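Local coordinates for hypothetical protein CG14615-PA (Drosophila melanogaster, PDB 1SQH) that is of unknown function but belongs to the acetyltransferase clan and may act as a glycine N-acyltransferase, at residues G143-L157 / Y288-N302. Residues are numbered along the deposited sequence; the frame is centred on the assembly and turned at random.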
loop_
_atom_site.group_PDB
_atom_site.type_symbol
_atom_site.label_atom_id
_atom_site.label_comp_id
_atom_site.label_asym_id
_atom_site.label_seq_id
_atom_site.Cartn_x
_atom_site.Cartn_y
_atom_site.Cartn_z
ATOM N N GLY A 143 7.757 -25.145 4.490
ATOM C CA GLY A 143 8.099 -25.547 3.138
ATOM C C GLY A 143 8.771 -24.552 2.209
ATOM O O GLY A 143 9.225 -24.944 1.131
ATOM N N VAL A 144 8.850 -23.279 2.588
ATOM C CA VAL A 144 9.481 -22.299 1.706
ATOM C C VAL A 144 10.972 -22.578 1.565
ATOM O O VAL A 144 11.670 -22.754 2.560
ATOM C CB VAL A 144 9.282 -20.864 2.217
ATOM C CG1 VAL A 144 9.924 -19.883 1.249
ATOM C CG2 VAL A 144 7.795 -20.573 2.357
ATOM N N THR A 145 11.455 -22.614 0.325
ATOM C CA THR A 145 12.862 -22.900 0.066
ATOM C C THR A 145 13.639 -21.702 -0.458
ATOM O O THR A 145 14.869 -21.739 -0.551
ATOM C CB THR A 145 13.006 -24.055 -0.940
ATOM O OG1 THR A 145 12.461 -23.661 -2.205
ATOM C CG2 THR A 145 12.254 -25.276 -0.435
ATOM N N ALA A 146 12.917 -20.638 -0.791
ATOM C CA ALA A 146 13.536 -19.423 -1.302
ATOM C C ALA A 146 12.652 -18.214 -1.006
ATOM O O ALA A 146 11.450 -18.213 -1.296
ATOM C CB ALA A 146 13.774 -19.548 -2.797
ATOM N N ILE A 147 13.266 -17.189 -0.425
ATOM C CA ILE A 147 12.568 -15.964 -0.061
ATOM C C ILE A 147 13.246 -14.740 -0.679
ATOM O O ILE A 147 14.469 -14.707 -0.827
ATOM C CB ILE A 147 12.540 -15.806 1.474
ATOM C CG1 ILE A 147 11.835 -17.013 2.106
ATOM C CG2 ILE A 147 11.844 -14.510 1.848
ATOM C CD1 ILE A 147 11.928 -17.068 3.615
ATOM N N GLN A 148 12.442 -13.743 -1.043
ATOM C CA GLN A 148 12.949 -12.505 -1.642
ATOM C C GLN A 148 12.482 -11.312 -0.806
ATOM O O GLN A 148 11.425 -10.737 -1.059
ATOM C CB GLN A 148 12.428 -12.358 -3.078
ATOM C CG GLN A 148 12.916 -13.432 -4.034
ATOM C CD GLN A 148 12.071 -13.536 -5.298
ATOM O OE1 GLN A 148 12.408 -14.282 -6.217
ATOM N NE2 GLN A 148 10.966 -12.798 -5.343
ATOM N N PRO A 149 13.259 -10.936 0.212
ATOM C CA PRO A 149 12.864 -9.803 1.049
ATOM C C PRO A 149 13.482 -8.498 0.559
ATOM O O PRO A 149 14.529 -8.510 -0.094
ATOM C CB PRO A 149 13.396 -10.208 2.422
ATOM C CG PRO A 149 14.700 -10.852 2.061
ATOM C CD PRO A 149 14.372 -11.686 0.829
ATOM N N ARG A 150 12.834 -7.376 0.858
ATOM C CA ARG A 150 13.375 -6.076 0.476
ATOM C C ARG A 150 12.952 -5.024 1.483
ATOM O O ARG A 150 11.814 -5.015 1.947
ATOM C CB ARG A 150 12.925 -5.668 -0.934
ATOM C CG ARG A 150 11.427 -5.541 -1.127
ATOM C CD ARG A 150 11.101 -5.337 -2.599
ATOM N NE ARG A 150 9.743 -5.772 -2.922
ATOM C CZ ARG A 150 8.674 -4.986 -2.884
ATOM N NH1 ARG A 150 8.799 -3.708 -2.537
ATOM N NH2 ARG A 150 7.485 -5.480 -3.201
ATOM N N GLN A 151 13.883 -4.144 1.824
ATOM C CA GLN A 151 13.615 -3.084 2.786
ATOM C C GLN A 151 12.970 -1.863 2.135
ATOM O O GLN A 151 13.403 -1.389 1.084
ATOM C CB GLN A 151 14.911 -2.675 3.475
ATOM C CG GLN A 151 15.606 -3.824 4.183
ATOM C CD GLN A 151 15.935 -3.511 5.638
ATOM O OE1 GLN A 151 16.547 -2.478 5.950
ATOM N NE2 GLN A 151 15.533 -4.406 6.533
ATOM N N CYS A 152 11.924 -1.360 2.779
ATOM C CA CYS A 152 11.218 -0.198 2.272
ATOM C C CYS A 152 11.149 0.898 3.333
ATOM O O CYS A 152 10.988 0.615 4.522
ATOM C CB CYS A 152 9.808 -0.602 1.838
ATOM S SG CYS A 152 9.802 -1.912 0.589
ATOM N N PHE A 153 11.304 2.149 2.905
ATOM C CA PHE A 153 11.217 3.263 3.839
ATOM C C PHE A 153 9.800 3.819 3.804
ATOM O O PHE A 153 9.224 4.024 2.723
ATOM C CB PHE A 153 12.186 4.406 3.476
ATOM C CG PHE A 153 13.648 4.053 3.595
ATOM C CD1 PHE A 153 14.080 3.043 4.457
ATOM C CD2 PHE A 153 14.604 4.759 2.858
ATOM C CE1 PHE A 153 15.442 2.741 4.581
ATOM C CE2 PHE A 153 15.967 4.467 2.974
ATOM C CZ PHE A 153 16.381 3.452 3.840
ATOM N N GLY A 154 9.235 4.034 4.987
ATOM C CA GLY A 154 7.916 4.623 5.080
ATOM C C GLY A 154 8.130 6.127 5.243
ATOM O O GLY A 154 8.476 6.584 6.340
HETATM N N MSE A 155 7.947 6.893 4.165
HETATM C CA MSE A 155 8.132 8.352 4.207
HETATM C C MSE A 155 6.821 9.029 4.606
HETATM O O MSE A 155 5.756 8.659 4.107
HETATM C CB MSE A 155 8.598 8.879 2.845
HETATM C CG MSE A 155 9.951 9.610 2.900
HETATM SE SE MSE A 155 11.345 8.317 3.279
HETATM C CE MSE A 155 10.606 6.927 2.150
ATOM N N VAL A 156 6.910 10.022 5.496
ATOM C CA VAL A 156 5.722 10.716 6.012
ATOM C C VAL A 156 5.731 12.241 5.896
ATOM O O VAL A 156 6.745 12.901 6.153
ATOM C CB VAL A 156 5.482 10.347 7.506
ATOM C CG1 VAL A 156 4.241 11.049 8.044
ATOM C CG2 VAL A 156 5.335 8.842 7.654
ATOM N N LEU A 157 4.579 12.787 5.518
ATOM C CA LEU A 157 4.405 14.232 5.383
ATOM C C LEU A 157 3.064 14.572 6.023
ATOM O O LEU A 157 2.035 13.987 5.663
ATOM C CB LEU A 157 4.397 14.635 3.909
ATOM C CG LEU A 157 4.209 16.126 3.605
ATOM C CD1 LEU A 157 5.475 16.919 3.944
ATOM C CD2 LEU A 157 3.878 16.261 2.118
ATOM N N TYR A 288 8.825 15.349 2.966
ATOM C CA TYR A 288 8.630 14.011 3.534
ATOM C C TYR A 288 9.813 13.610 4.411
ATOM O O TYR A 288 10.960 13.927 4.091
ATOM C CB TYR A 288 8.484 12.964 2.418
ATOM C CG TYR A 288 7.109 12.866 1.797
ATOM C CD1 TYR A 288 6.185 11.916 2.237
ATOM C CD2 TYR A 288 6.727 13.735 0.771
ATOM C CE1 TYR A 288 4.907 11.834 1.662
ATOM C CE2 TYR A 288 5.461 13.665 0.192
ATOM C CZ TYR A 288 4.556 12.716 0.637
ATOM O OH TYR A 288 3.310 12.651 0.043
ATOM N N GLN A 289 9.537 12.906 5.507
ATOM C CA GLN A 289 10.615 12.449 6.377
ATOM C C GLN A 289 10.507 10.938 6.510
ATOM O O GLN A 289 9.420 10.368 6.390
ATOM C CB GLN A 289 10.527 13.092 7.762
ATOM C CG GLN A 289 9.231 12.795 8.469
ATOM C CD GLN A 289 9.203 13.324 9.894
ATOM O OE1 GLN A 289 9.866 12.785 10.784
ATOM N NE2 GLN A 289 8.428 14.386 10.117
ATOM N N LYS A 290 11.648 10.299 6.742
ATOM C CA LYS A 290 11.708 8.852 6.899
ATOM C C LYS A 290 11.441 8.476 8.356
ATOM O O LYS A 290 12.305 8.663 9.209
ATOM C CB LYS A 290 13.099 8.359 6.484
ATOM C CG LYS A 290 13.438 6.937 6.907
ATOM C CD LYS A 290 14.904 6.643 6.595
ATOM C CE LYS A 290 15.328 5.252 7.045
ATOM N NZ LYS A 290 16.782 5.038 6.786
ATOM N N ASP A 291 10.256 7.971 8.680
ATOM C CA ASP A 291 10.083 7.605 10.070
ATOM C C ASP A 291 9.719 6.153 10.315
ATOM O O ASP A 291 9.296 5.795 11.413
ATOM C CB ASP A 291 9.109 8.549 10.785
ATOM C CG ASP A 291 7.764 8.585 10.148
ATOM O OD1 ASP A 291 7.283 7.568 9.642
ATOM O OD2 ASP A 291 7.092 9.687 10.121
ATOM N N LEU A 292 9.895 5.312 9.293
ATOM C CA LEU A 292 9.636 3.874 9.428
ATOM C C LEU A 292 10.404 3.038 8.402
ATOM O O LEU A 292 10.645 3.473 7.278
ATOM C CB LEU A 292 8.142 3.555 9.292
ATOM C CG LEU A 292 7.796 2.088 9.586
ATOM C CD1 LEU A 292 8.038 1.824 11.064
ATOM C CD2 LEU A 292 6.335 1.750 9.207
ATOM N N VAL A 293 10.790 1.834 8.806
ATOM C CA VAL A 293 11.473 0.901 7.918
ATOM C C VAL A 293 10.764 -0.432 8.096
ATOM O O VAL A 293 10.675 -0.950 9.207
ATOM C CB VAL A 293 12.960 0.724 8.277
ATOM C CG1 VAL A 293 13.584 -0.331 7.372
ATOM C CG2 VAL A 293 13.689 2.053 8.144
ATOM N N ASN A 294 10.247 -0.969 6.999
ATOM C CA ASN A 294 9.525 -2.231 7.014
ATOM C C ASN A 294 10.040 -3.104 5.896
ATOM O O ASN A 294 10.736 -2.631 4.999
ATOM C CB ASN A 294 8.033 -1.983 6.789
ATOM C CG ASN A 294 7.253 -1.831 8.083
ATOM O OD1 ASN A 294 7.818 -1.519 9.136
ATOM N ND2 ASN A 294 5.937 -2.034 8.005
ATOM N N GLU A 295 9.697 -4.382 5.941
ATOM C CA GLU A 295 10.117 -5.276 4.877
ATOM C C GLU A 295 8.914 -5.822 4.124
ATOM O O GLU A 295 7.819 -5.949 4.669
ATOM C CB GLU A 295 10.963 -6.442 5.423
ATOM C CG GLU A 295 12.461 -6.157 5.455
ATOM C CD GLU A 295 13.287 -7.336 5.956
ATOM O OE1 GLU A 295 13.071 -8.470 5.486
ATOM O OE2 GLU A 295 14.167 -7.130 6.814
ATOM N N TRP A 296 9.125 -6.082 2.841
ATOM C CA TRP A 296 8.112 -6.683 1.992
ATOM C C TRP A 296 8.765 -8.035 1.723
ATOM O O TRP A 296 9.828 -8.109 1.103
ATOM C CB TRP A 296 7.950 -5.892 0.705
ATOM C CG TRP A 296 6.640 -5.168 0.614
ATOM C CD1 TRP A 296 5.582 -5.490 -0.187
ATOM C CD2 TRP A 296 6.253 -3.992 1.343
ATOM N NE1 TRP A 296 4.558 -4.587 -0.007
ATOM C CE2 TRP A 296 4.944 -3.658 0.926
ATOM C CE3 TRP A 296 6.884 -3.189 2.307
ATOM C CZ2 TRP A 296 4.250 -2.546 1.442
ATOM C CZ3 TRP A 296 6.187 -2.078 2.822
ATOM C CH2 TRP A 296 4.887 -1.773 2.382
ATOM N N ILE A 297 8.156 -9.101 2.224
ATOM C CA ILE A 297 8.741 -10.419 2.053
ATOM C C ILE A 297 7.979 -11.271 1.056
ATOM O O ILE A 297 6.887 -11.763 1.350
ATOM C CB ILE A 297 8.803 -11.156 3.394
ATOM C CG1 ILE A 297 9.498 -10.267 4.437
ATOM C CG2 ILE A 297 9.547 -12.459 3.227
ATOM C CD1 ILE A 297 9.609 -10.882 5.824
ATOM N N LYS A 298 8.555 -11.431 -0.129
ATOM C CA LYS A 298 7.937 -12.238 -1.170
ATOM C C LYS A 298 8.421 -13.681 -1.038
ATOM O O LYS A 298 9.621 -13.954 -1.143
ATOM C CB LYS A 298 8.309 -11.675 -2.544
ATOM C CG LYS A 298 7.932 -12.543 -3.735
ATOM C CD LYS A 298 6.438 -12.802 -3.829
ATOM C CE LYS A 298 6.124 -13.597 -5.093
ATOM N NZ LYS A 298 4.737 -14.136 -5.126
ATOM N N LEU A 299 7.484 -14.590 -0.779
ATOM C CA LEU A 299 7.789 -16.016 -0.655
ATOM C C LEU A 299 7.678 -16.650 -2.042
ATOM O O LEU A 299 6.675 -16.458 -2.730
ATOM C CB LEU A 299 6.794 -16.688 0.297
ATOM C CG LEU A 299 7.072 -16.681 1.807
ATOM C CD1 LEU A 299 7.639 -15.355 2.235
ATOM C CD2 LEU A 299 5.790 -16.996 2.559
ATOM N N VAL A 300 8.703 -17.388 -2.465
ATOM C CA VAL A 300 8.663 -18.026 -3.786
ATOM C C VAL A 300 7.863 -19.327 -3.728
ATOM O O VAL A 300 8.039 -20.137 -2.817
ATOM C CB VAL A 300 10.088 -18.336 -4.328
ATOM C CG1 VAL A 300 11.013 -17.153 -4.078
ATOM C CG2 VAL A 300 10.636 -19.602 -3.691
ATOM N N PRO A 301 6.963 -19.539 -4.703
ATOM C CA PRO A 301 6.143 -20.758 -4.735
ATOM C C PRO A 301 7.007 -22.021 -4.717
ATOM O O PRO A 301 7.973 -22.125 -5.473
ATOM C CB PRO A 301 5.350 -20.612 -6.033
ATOM C CG PRO A 301 5.238 -19.121 -6.202
ATOM C CD PRO A 301 6.630 -18.648 -5.829
ATOM N N ASN A 302 6.650 -22.966 -3.850
ATOM C CA ASN A 302 7.390 -24.220 -3.699
ATOM C C ASN A 302 8.235 -24.653 -4.888
ATOM O O ASN A 302 9.441 -24.406 -4.914
ATOM C CB ASN A 302 6.438 -25.352 -3.323
ATOM C CG ASN A 302 6.583 -25.765 -1.872
ATOM O OD1 ASN A 302 5.912 -26.694 -1.407
ATOM N ND2 ASN A 302 7.463 -25.075 -1.145
HETATM O O HOH W 1 9.737 -22.012 -1.982
HETATM O O HOH W 2 7.626 15.442 7.603
#
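Strands 147-157 and 289-299 run antiparallel side by side from I147–L299 to V156–Q289, an antiparallel strand pair in the mixed sheet of a protein that probably holds two GNAT-like (acetyltransferase) domains. Strand 123-128 continues the sheet beyond 289-299 and strand 268-273 beyond 147-157, so the C-terminal strand is inserted between 123-128 and 147-157, tying the two halves of the chain together. The pairing is regular until D291 and L292 both face G154, a classic beta bulge; here G154 N gives a nearly straight bond to L292 O (2.7 Å), while D291 N reaches G154 O at a longer 3.3 Å. G154, without a side chain, fits where L292 CB comes close.

On one face, K290 lies over the ring of F153. Its chain is fully extended from a CG anti to the backbone N (chi1 166°), which carries CE to 3.7 Å from the F153 ring centroid and NZ to 3.8 Å, a CH-pi contact followed by a cation-pi one. Replacing F153 with an alanine would probably leave the K290 ammonium without its aromatic partner and its chain freer to swing. Further along, Q151 NE2 donates to E295 OE2 on the anti side of the carboxylate; E295 OE1 is taken by a salt bridge to K136 of helix 129-141.

The other face carries R150, C152 and W296. W296 CB sits over the centre of the R150 guanidinium, whose plane is 27° from that of the indole, and R150 NH2 continues to a salt bridge with E196. C152 SG approaches the same indole obliquely, 3.6 Å from W296 CE3.

At the end of the pairing, beyond the bulge, L157 CB is centred over one face of the Y288 ring, 3.6 Å from its centroid.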